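PDB 3EL6: erythromycin dehydratase, which probably removes water from beta-hydroxyacyl intermediates of erythromycin polyketide synthesis, as a dehydratase domain of the modular synthase. Local coordinates for residues A[96-101]-A[255-260]; A[126-131]-A[152-157]; A[214-219]-A[227-232]. One frame throughout, in Å; residues are numbered along the deposited sequence.

Interaction 1. Residues A[96-101]-A[255-260]; sequences PVLEEL and NTVTLH
Leu98 and Val257 form a hydrogen-bonded antiparallel pair, with two backbone bonds between them: Leu98 N to Val257 O (3.0 Å) and Val257 N to Leu98 O (2.8 Å). The next bond slips out of step, for Thr256 N goes to Glu99 O at 2.9 Å with the donor well above the carbonyl plane. Thr256 and Val257 both face Leu98, a G1 bulge, and Thr256 sits at a positive phi of 53°, an unusual conformation for a beta-branched residue.

Apolar contacts accompany the pairing. Leu98 CB meets Val257 CB at 3.8 Å on the face both residues share, where apolar side chains suit the burial. Val97 and Thr258 lie side by side, pointing the same way. With chi1 172° turning Val97 CG1 anti to the backbone N, this methyl rests on Val257 O at 3.6 Å, and CG2 reaches Thr258 CG2.

Polar side chains and water finish the end near Glu100, where Asn255 runs alongside Glu100. One water, 2.8 Å from Asn255 ND2 and 2.6 Å from Glu100 OE2, links the two, a second joins the same ND2 to Glu99 O, and Asn255 OD1 bonds to Ser296 OG.

Helix 79-93 packs on Leu98 through Val83 and Leu87. Strand 97-103 lies between strands 148-156 and 251-259, with Glu99 and Glu100 making a classic bulge opposite Thr154, and strand 290-299 flanks 251-259 beyond.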
loop_
_atom_site.group_PDB
_atom_site.type_symbol
_atom_site.label_atom_id
_atom_site.label_comp_id
_atom_site.label_asym_id
_atom_site.label_seq_id
_atom_site.Cartn_x
_atom_site.Cartn_y
_atom_site.Cartn_z
ATOM N N PRO A 96 6.848 -16.195 -6.736
ATOM C CA PRO A 96 7.047 -16.965 -5.513
ATOM C C PRO A 96 8.513 -17.238 -5.173
ATOM O O PRO A 96 8.818 -17.774 -4.069
ATOM C CB PRO A 96 6.261 -18.254 -5.793
ATOM C CG PRO A 96 6.509 -18.478 -7.269
ATOM C CD PRO A 96 6.343 -17.034 -7.842
ATOM N N VAL A 97 9.415 -16.826 -6.062
ATOM C CA VAL A 97 10.858 -17.012 -5.847
ATOM C C VAL A 97 11.477 -15.769 -5.282
ATOM O O VAL A 97 11.267 -14.645 -5.768
ATOM C CB VAL A 97 11.599 -17.405 -7.179
ATOM C CG1 VAL A 97 13.103 -17.401 -7.006
ATOM C CG2 VAL A 97 11.110 -18.826 -7.562
ATOM N N LEU A 98 12.279 -15.980 -4.257
ATOM C CA LEU A 98 13.053 -14.887 -3.683
ATOM C C LEU A 98 14.374 -14.879 -4.433
ATOM O O LEU A 98 15.291 -15.645 -4.124
ATOM C CB LEU A 98 13.188 -15.158 -2.188
ATOM C CG LEU A 98 12.977 -14.137 -1.104
ATOM C CD1 LEU A 98 13.626 -14.528 0.265
ATOM C CD2 LEU A 98 13.061 -12.601 -1.459
ATOM N N GLU A 99 14.461 -14.073 -5.505
ATOM C CA GLU A 99 15.671 -14.026 -6.273
ATOM C C GLU A 99 16.852 -13.538 -5.448
ATOM O O GLU A 99 17.951 -14.058 -5.552
ATOM C CB GLU A 99 15.489 -13.121 -7.491
ATOM C CG GLU A 99 16.762 -12.993 -8.250
ATOM C CD GLU A 99 16.501 -12.425 -9.608
ATOM O OE1 GLU A 99 15.995 -13.185 -10.463
ATOM O OE2 GLU A 99 16.821 -11.223 -9.790
ATOM N N GLU A 100 16.639 -12.547 -4.601
ATOM C CA GLU A 100 17.646 -12.201 -3.584
ATOM C C GLU A 100 16.957 -11.561 -2.405
ATOM O O GLU A 100 15.900 -10.906 -2.565
ATOM C CB GLU A 100 18.597 -11.175 -4.215
ATOM C CG GLU A 100 19.480 -10.393 -3.272
ATOM C CD GLU A 100 20.244 -9.266 -3.991
ATOM O OE1 GLU A 100 19.572 -8.350 -4.533
ATOM O OE2 GLU A 100 21.511 -9.289 -3.999
ATOM N N LEU A 101 17.504 -11.787 -1.213
ATOM C CA LEU A 101 17.126 -10.959 -0.035
ATOM C C LEU A 101 18.370 -10.656 0.730
ATOM O O LEU A 101 19.139 -11.592 1.112
ATOM C CB LEU A 101 16.083 -11.690 0.832
ATOM C CG LEU A 101 15.503 -10.744 1.903
ATOM C CD1 LEU A 101 14.517 -9.769 1.247
ATOM C CD2 LEU A 101 14.838 -11.589 2.974
ATOM N N ASN A 255 20.230 -16.063 -1.771
ATOM C CA ASN A 255 20.224 -15.918 -3.240
ATOM C C ASN A 255 19.478 -17.063 -3.872
ATOM O O ASN A 255 19.824 -18.237 -3.651
ATOM C CB ASN A 255 21.677 -15.880 -3.803
ATOM C CG ASN A 255 22.466 -14.699 -3.297
ATOM O OD1 ASN A 255 23.467 -14.846 -2.580
ATOM N ND2 ASN A 255 22.032 -13.522 -3.648
ATOM N N THR A 256 18.420 -16.733 -4.604
ATOM C CA THR A 256 17.554 -17.635 -5.251
ATOM C C THR A 256 16.983 -18.700 -4.326
ATOM O O THR A 256 17.404 -19.865 -4.351
ATOM C CB THR A 256 18.158 -18.257 -6.551
ATOM O OG1 THR A 256 18.684 -17.207 -7.375
ATOM C CG2 THR A 256 17.067 -18.987 -7.325
ATOM N N VAL A 257 15.953 -18.291 -3.579
ATOM C CA VAL A 257 15.282 -19.197 -2.673
ATOM C C VAL A 257 14.046 -19.646 -3.348
ATOM O O VAL A 257 13.168 -18.819 -3.690
ATOM C CB VAL A 257 14.898 -18.476 -1.309
ATOM C CG1 VAL A 257 14.299 -19.542 -0.384
ATOM C CG2 VAL A 257 16.167 -17.830 -0.753
ATOM N N THR A 258 13.937 -20.948 -3.615
ATOM C CA THR A 258 12.729 -21.466 -4.253
ATOM C C THR A 258 11.995 -22.427 -3.313
ATOM O O THR A 258 12.635 -23.226 -2.605
ATOM C CB THR A 258 13.056 -22.244 -5.589
ATOM O OG1 THR A 258 13.672 -23.507 -5.243
ATOM C CG2 THR A 258 14.022 -21.414 -6.478
ATOM N N LEU A 259 10.665 -22.417 -3.361
ATOM C CA LEU A 259 9.842 -23.187 -2.491
ATOM C C LEU A 259 8.974 -24.066 -3.334
ATOM O O LEU A 259 8.294 -23.601 -4.253
ATOM C CB LEU A 259 9.063 -22.213 -1.542
ATOM C CG LEU A 259 8.273 -22.584 -0.293
ATOM C CD1 LEU A 259 9.198 -23.291 0.720
ATOM C CD2 LEU A 259 7.791 -21.234 0.260
ATOM N N HIS A 260 8.998 -25.366 -3.064
ATOM C CA HIS A 260 8.169 -26.283 -3.792
ATOM C C HIS A 260 7.078 -26.942 -2.957
ATOM O O HIS A 260 6.211 -27.568 -3.483
ATOM C CB HIS A 260 9.062 -27.313 -4.494
ATOM C CG HIS A 260 10.145 -26.672 -5.302
ATOM N ND1 HIS A 260 9.909 -26.133 -6.547
ATOM C CD2 HIS A 260 11.439 -26.394 -5.013
ATOM C CE1 HIS A 260 11.027 -25.594 -7.007
ATOM N NE2 HIS A 260 11.976 -25.757 -6.103
HETATM O O HOH W 1 9.313 -20.451 -4.911
HETATM O O HOH W 2 20.616 -13.524 -6.580
HETATM O O HOH W 3 22.821 -11.061 -2.585
#

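Interaction 2. Residues A[126-131]-A[152-157]; sequences SGRRTI and TGTLAQ
Arg129 and Ile131 exchange backbone bonds with Leu155 and Gly153 in two hydrogen-bonded antiparallel pairs, among them Leu155 N to Arg129 O at 2.8 Å and Ile131 N to Gly153 O at 2.9 Å. Ile131 CG2 lies over the Gly153 peptide, 3.6 Å from Gly153 C, and also touches Leu155 CG. Thr130 and Thr154 form the non-hydrogen-bonded pair between them, and one water binds both hydroxyls, Thr154 OG1 at 2.6 Å. Across the same face Arg128 CB and CG skirt Leu155 O, and CB meets Thr154 CG2 at 3.9 Å. These contacts join strands 129-137 and 148-156, a beta hairpin of the double hotdog fold. At its open end the chain of Gln157 bends at chi2 (87°) and carries NE2 to a lone pair of Ser126 O, 2.9 Å away and nearly in the amide plane. Gly127 follows at a positive phi of 92°, easily adopted by glycine. Farther out, Asp124 OD1 accepts bonds from Ser126 OG and Arg128 N, shaping that turn, and Asp132 OD1 holds Thr152 OG1. Arg129 NH1 is bonded to His49 O and Gly121 O, while Ile131 and Leu155 pack on helix 79-93.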
loop_
_atom_site.group_PDB
_atom_site.type_symbol
_atom_site.label_atom_id
_atom_site.label_comp_id
_atom_site.label_asym_id
_atom_site.label_seq_id
_atom_site.Cartn_x
_atom_site.Cartn_y
_atom_site.Cartn_z
ATOM N N SER A 126 11.412 -7.333 -17.009
ATOM C CA SER A 126 11.473 -8.787 -16.883
ATOM C C SER A 126 10.323 -9.424 -16.017
ATOM O O SER A 126 10.188 -10.665 -15.956
ATOM C CB SER A 126 12.860 -9.175 -16.324
ATOM O OG SER A 126 12.868 -8.857 -14.926
ATOM N N GLY A 127 9.488 -8.589 -15.384
ATOM C CA GLY A 127 8.382 -9.063 -14.609
ATOM C C GLY A 127 8.753 -9.269 -13.114
ATOM O O GLY A 127 7.880 -9.624 -12.347
ATOM N N ARG A 128 10.011 -9.005 -12.734
ATOM C CA ARG A 128 10.455 -9.101 -11.334
ATOM C C ARG A 128 9.994 -7.874 -10.544
ATOM O O ARG A 128 9.721 -6.800 -11.140
ATOM C CB ARG A 128 11.991 -9.223 -11.261
ATOM C CG ARG A 128 12.441 -10.566 -11.892
ATOM C CD ARG A 128 13.921 -10.671 -11.854
ATOM N NE ARG A 128 14.438 -9.557 -12.607
ATOM C CZ ARG A 128 15.645 -9.521 -13.145
ATOM N NH1 ARG A 128 16.461 -10.572 -12.986
ATOM N NH2 ARG A 128 16.025 -8.438 -13.842
ATOM N N ARG A 129 9.887 -8.029 -9.218
ATOM C CA ARG A 129 9.528 -6.894 -8.392
ATOM C C ARG A 129 10.480 -6.743 -7.208
ATOM O O ARG A 129 11.014 -7.745 -6.692
ATOM C CB ARG A 129 8.106 -7.044 -7.833
ATOM C CG ARG A 129 7.005 -7.261 -8.856
ATOM C CD ARG A 129 5.632 -7.465 -8.170
ATOM N NE ARG A 129 4.598 -7.765 -9.138
ATOM C CZ ARG A 129 3.809 -6.832 -9.683
ATOM N NH1 ARG A 129 3.901 -5.536 -9.330
ATOM N NH2 ARG A 129 2.912 -7.175 -10.586
ATOM N N THR A 130 10.675 -5.500 -6.757
ATOM C CA THR A 130 11.416 -5.249 -5.536
ATOM C C THR A 130 10.549 -5.468 -4.322
ATOM O O THR A 130 9.357 -5.100 -4.291
ATOM C CB THR A 130 12.018 -3.814 -5.546
ATOM O OG1 THR A 130 12.962 -3.720 -6.622
ATOM C CG2 THR A 130 12.699 -3.534 -4.197
ATOM N N ILE A 131 11.133 -6.041 -3.276
ATOM C CA ILE A 131 10.417 -6.112 -2.023
ATOM C C ILE A 131 11.303 -5.437 -0.937
ATOM O O ILE A 131 12.515 -5.635 -0.872
ATOM C CB ILE A 131 10.108 -7.614 -1.619
ATOM C CG1 ILE A 131 9.421 -7.688 -0.249
ATOM C CG2 ILE A 131 11.412 -8.419 -1.682
ATOM C CD1 ILE A 131 8.682 -9.018 -0.005
ATOM N N THR A 152 15.948 -5.915 1.928
ATOM C CA THR A 152 15.438 -5.582 0.617
ATOM C C THR A 152 15.849 -6.683 -0.344
ATOM O O THR A 152 16.899 -7.331 -0.164
ATOM C CB THR A 152 15.995 -4.224 0.111
ATOM O OG1 THR A 152 15.309 -3.867 -1.097
ATOM C CG2 THR A 152 17.479 -4.332 -0.181
ATOM N N GLY A 153 15.031 -6.926 -1.346
ATOM C CA GLY A 153 15.357 -7.991 -2.297
ATOM C C GLY A 153 14.483 -7.914 -3.531
ATOM O O GLY A 153 13.892 -6.850 -3.831
ATOM N N THR A 154 14.362 -9.050 -4.211
ATOM C CA THR A 154 13.706 -9.139 -5.502
ATOM C C THR A 154 12.916 -10.432 -5.563
ATOM O O THR A 154 13.434 -11.489 -5.157
ATOM C CB THR A 154 14.806 -9.122 -6.624
ATOM O OG1 THR A 154 15.537 -7.884 -6.545
ATOM C CG2 THR A 154 14.186 -9.296 -8.040
ATOM N N LEU A 155 11.663 -10.354 -6.022
ATOM C CA LEU A 155 10.788 -11.496 -6.175
ATOM C C LEU A 155 10.770 -11.823 -7.648
ATOM O O LEU A 155 10.741 -10.896 -8.516
ATOM C CB LEU A 155 9.328 -11.139 -5.772
ATOM C CG LEU A 155 9.235 -10.762 -4.242
ATOM C CD1 LEU A 155 7.788 -10.312 -4.045
ATOM C CD2 LEU A 155 9.570 -12.064 -3.429
ATOM N N ALA A 156 10.725 -13.104 -7.970
ATOM C CA ALA A 156 10.720 -13.494 -9.403
ATOM C C ALA A 156 9.843 -14.707 -9.605
ATOM O O ALA A 156 9.252 -15.263 -8.676
ATOM C CB ALA A 156 12.119 -13.855 -9.834
ATOM N N GLN A 157 9.863 -15.205 -10.835
ATOM C CA GLN A 157 8.955 -16.265 -11.252
ATOM C C GLN A 157 9.392 -17.681 -10.762
ATOM O O GLN A 157 10.573 -17.954 -10.624
ATOM C CB GLN A 157 8.900 -16.306 -12.802
ATOM C CG GLN A 157 8.414 -14.924 -13.394
ATOM C CD GLN A 157 9.460 -13.872 -13.653
ATOM O OE1 GLN A 157 10.631 -13.976 -13.267
ATOM N NE2 GLN A 157 9.032 -12.795 -14.364
HETATM O O HOH W 4 15.219 -5.286 -6.444
#

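Interaction 3. Residues A[214-219]-A[227-232]; sequences VSIAAD and PVLLDA
Val214 presses its CG1 methyl into the side of the helix, 3.5 Å from Ala232 CB, tighter than ordinary carbon contact. Alanine suits this place because its single methyl fills the short gap between helix and strand.

The remaining contacts across the two segments are also apolar. The same Val214 methyl touches Leu229 CD1 at 3.7 Å, and that leucine methyl also sits over the backbone at Ser215 CA, so the long side chain bridges successive strand residues. Leu229 reaches there because its CG lies anti to the backbone N (chi1 -174°), sending the branch out across the strand. Ile216 covers the start of the helix: CG2 meets Val228 CG1 and CD1 meets Leu229 CB, each at 4.1 Å. With chi1 at 59°, CG1 stands between its own backbone N and carbonyl carbon, which leads CD1 to Leu229. Beta-branched Val214 and Ile216 suit the extended chain.

Hydrogen bonding stays within the elements or goes to neighbours. Asp231 N bonds to Pro227 O at 2.9 Å, starting the first turn. Proline suits that turn because amides there have no acceptor within the helix, so its missing N-H costs no helical bond. Val228 N is bonded to His226 ND1. Ser80 OG also reaches Pro227 O, from helix 79-93.

Val214 further packs on Val267 and Val269 of strand 266-273. In the hotdog fold an antiparallel sheet wraps round a long central helix, and this packing of helix 227-235 on the sheet is consistent with the double hotdog fold of the protein.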
loop_
_atom_site.group_PDB
_atom_site.type_symbol
_atom_site.label_atom_id
_atom_site.label_comp_id
_atom_site.label_asym_id
_atom_site.label_seq_id
_atom_site.Cartn_x
_atom_site.Cartn_y
_atom_site.Cartn_z
ATOM N N VAL A 214 16.551 -32.177 9.973
ATOM C CA VAL A 214 16.221 -30.962 10.709
ATOM C C VAL A 214 14.702 -31.013 10.896
ATOM O O VAL A 214 13.985 -31.269 9.959
ATOM C CB VAL A 214 16.624 -29.737 9.905
ATOM C CG1 VAL A 214 16.172 -28.535 10.662
ATOM C CG2 VAL A 214 18.153 -29.684 9.691
ATOM N N SER A 215 14.189 -30.781 12.108
ATOM C CA SER A 215 12.738 -30.867 12.324
ATOM C C SER A 215 12.382 -30.085 13.600
ATOM O O SER A 215 13.230 -29.878 14.466
ATOM C CB SER A 215 12.203 -32.306 12.472
ATOM O OG SER A 215 12.851 -32.950 13.590
ATOM N N ILE A 216 11.142 -29.604 13.631
ATOM C CA ILE A 216 10.605 -28.898 14.757
ATOM C C ILE A 216 9.247 -29.523 15.028
ATOM O O ILE A 216 8.724 -30.307 14.247
ATOM C CB ILE A 216 10.435 -27.373 14.454
ATOM C CG1 ILE A 216 9.505 -27.166 13.250
ATOM C CG2 ILE A 216 11.816 -26.730 14.240
ATOM C CD1 ILE A 216 9.061 -25.682 13.124
ATOM N N ALA A 217 8.633 -29.188 16.156
ATOM C CA ALA A 217 7.284 -29.643 16.348
ATOM C C ALA A 217 6.255 -28.766 15.581
ATOM O O ALA A 217 6.273 -27.547 15.692
ATOM C CB ALA A 217 6.950 -29.672 17.833
ATOM N N ALA A 218 5.320 -29.392 14.879
ATOM C CA ALA A 218 4.234 -28.635 14.196
ATOM C C ALA A 218 3.494 -27.654 15.129
ATOM O O ALA A 218 3.187 -27.979 16.273
ATOM C CB ALA A 218 3.270 -29.592 13.517
ATOM N N ASP A 219 3.249 -26.427 14.694
ATOM C CA ASP A 219 2.380 -25.579 15.521
ATOM C C ASP A 219 1.395 -24.711 14.729
ATOM O O ASP A 219 0.288 -25.159 14.415
ATOM C CB ASP A 219 3.142 -24.742 16.547
ATOM C CG ASP A 219 2.211 -24.096 17.551
ATOM O OD1 ASP A 219 1.491 -23.153 17.154
ATOM O OD2 ASP A 219 2.159 -24.535 18.721
ATOM N N PRO A 227 9.848 -20.305 10.032
ATOM C CA PRO A 227 11.121 -19.642 10.172
ATOM C C PRO A 227 12.067 -20.254 11.198
ATOM O O PRO A 227 13.333 -20.076 11.093
ATOM C CB PRO A 227 10.725 -18.194 10.532
ATOM C CG PRO A 227 9.410 -18.330 11.123
ATOM C CD PRO A 227 8.719 -19.454 10.485
ATOM N N VAL A 228 11.497 -20.991 12.173
ATOM C CA VAL A 228 12.419 -21.712 13.038
ATOM C C VAL A 228 13.078 -22.866 12.246
ATOM O O VAL A 228 14.299 -23.052 12.307
ATOM C CB VAL A 228 11.764 -22.161 14.333
ATOM C CG1 VAL A 228 12.785 -22.895 15.256
ATOM C CG2 VAL A 228 11.271 -20.874 15.063
ATOM N N LEU A 229 12.259 -23.609 11.527
ATOM C CA LEU A 229 12.783 -24.702 10.682
ATOM C C LEU A 229 13.797 -24.134 9.689
ATOM O O LEU A 229 14.883 -24.679 9.499
ATOM C CB LEU A 229 11.645 -25.433 10.010
ATOM C CG LEU A 229 12.063 -26.707 9.215
ATOM C CD1 LEU A 229 12.541 -27.788 10.226
ATOM C CD2 LEU A 229 10.919 -27.309 8.366
ATOM N N LEU A 230 13.480 -22.985 9.073
ATOM C CA LEU A 230 14.412 -22.412 8.060
ATOM C C LEU A 230 15.692 -21.918 8.680
ATOM O O LEU A 230 16.793 -22.031 8.098
ATOM C CB LEU A 230 13.704 -21.225 7.396
ATOM C CG LEU A 230 14.489 -20.585 6.239
ATOM C CD1 LEU A 230 14.617 -21.657 5.202
ATOM C CD2 LEU A 230 13.538 -19.491 5.740
ATOM N N ASP A 231 15.624 -21.351 9.903
ATOM C CA ASP A 231 16.885 -20.985 10.562
ATOM C C ASP A 231 17.746 -22.226 10.840
ATOM O O ASP A 231 18.960 -22.171 10.741
ATOM C CB ASP A 231 16.651 -20.288 11.909
ATOM C CG ASP A 231 17.930 -19.901 12.572
ATOM O OD1 ASP A 231 18.463 -18.836 12.214
ATOM O OD2 ASP A 231 18.452 -20.664 13.441
ATOM N N ALA A 232 17.100 -23.314 11.244
ATOM C CA ALA A 232 17.842 -24.572 11.521
ATOM C C ALA A 232 18.426 -25.177 10.200
ATOM O O ALA A 232 19.522 -25.740 10.168
ATOM C CB ALA A 232 16.949 -25.535 12.239
#

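How the interactions relate
Interactions 1 and 2 hold neighbouring elements, since strand 97-103 of the first pairs directly with strand 148-156 of the second: Val97 O meets Ala156 N at 2.7 Å and Glu100 O meets Thr154 N at 2.9 Å. Both rest on backbone pairing and are partly buried, with polar side chains and bridging waters beside the paired backbones; interaction 2 lies farther from the chain's centre. Interaction 3 lies on the other side of that centre, about 6 Å at nearest atoms from interaction 1, and is a buried contact of helix on strand, made by apolar packing without a hydrogen bond between the two segments. Strand 251-259 of interaction 1 follows helix 227-235 of interaction 3 in the chain.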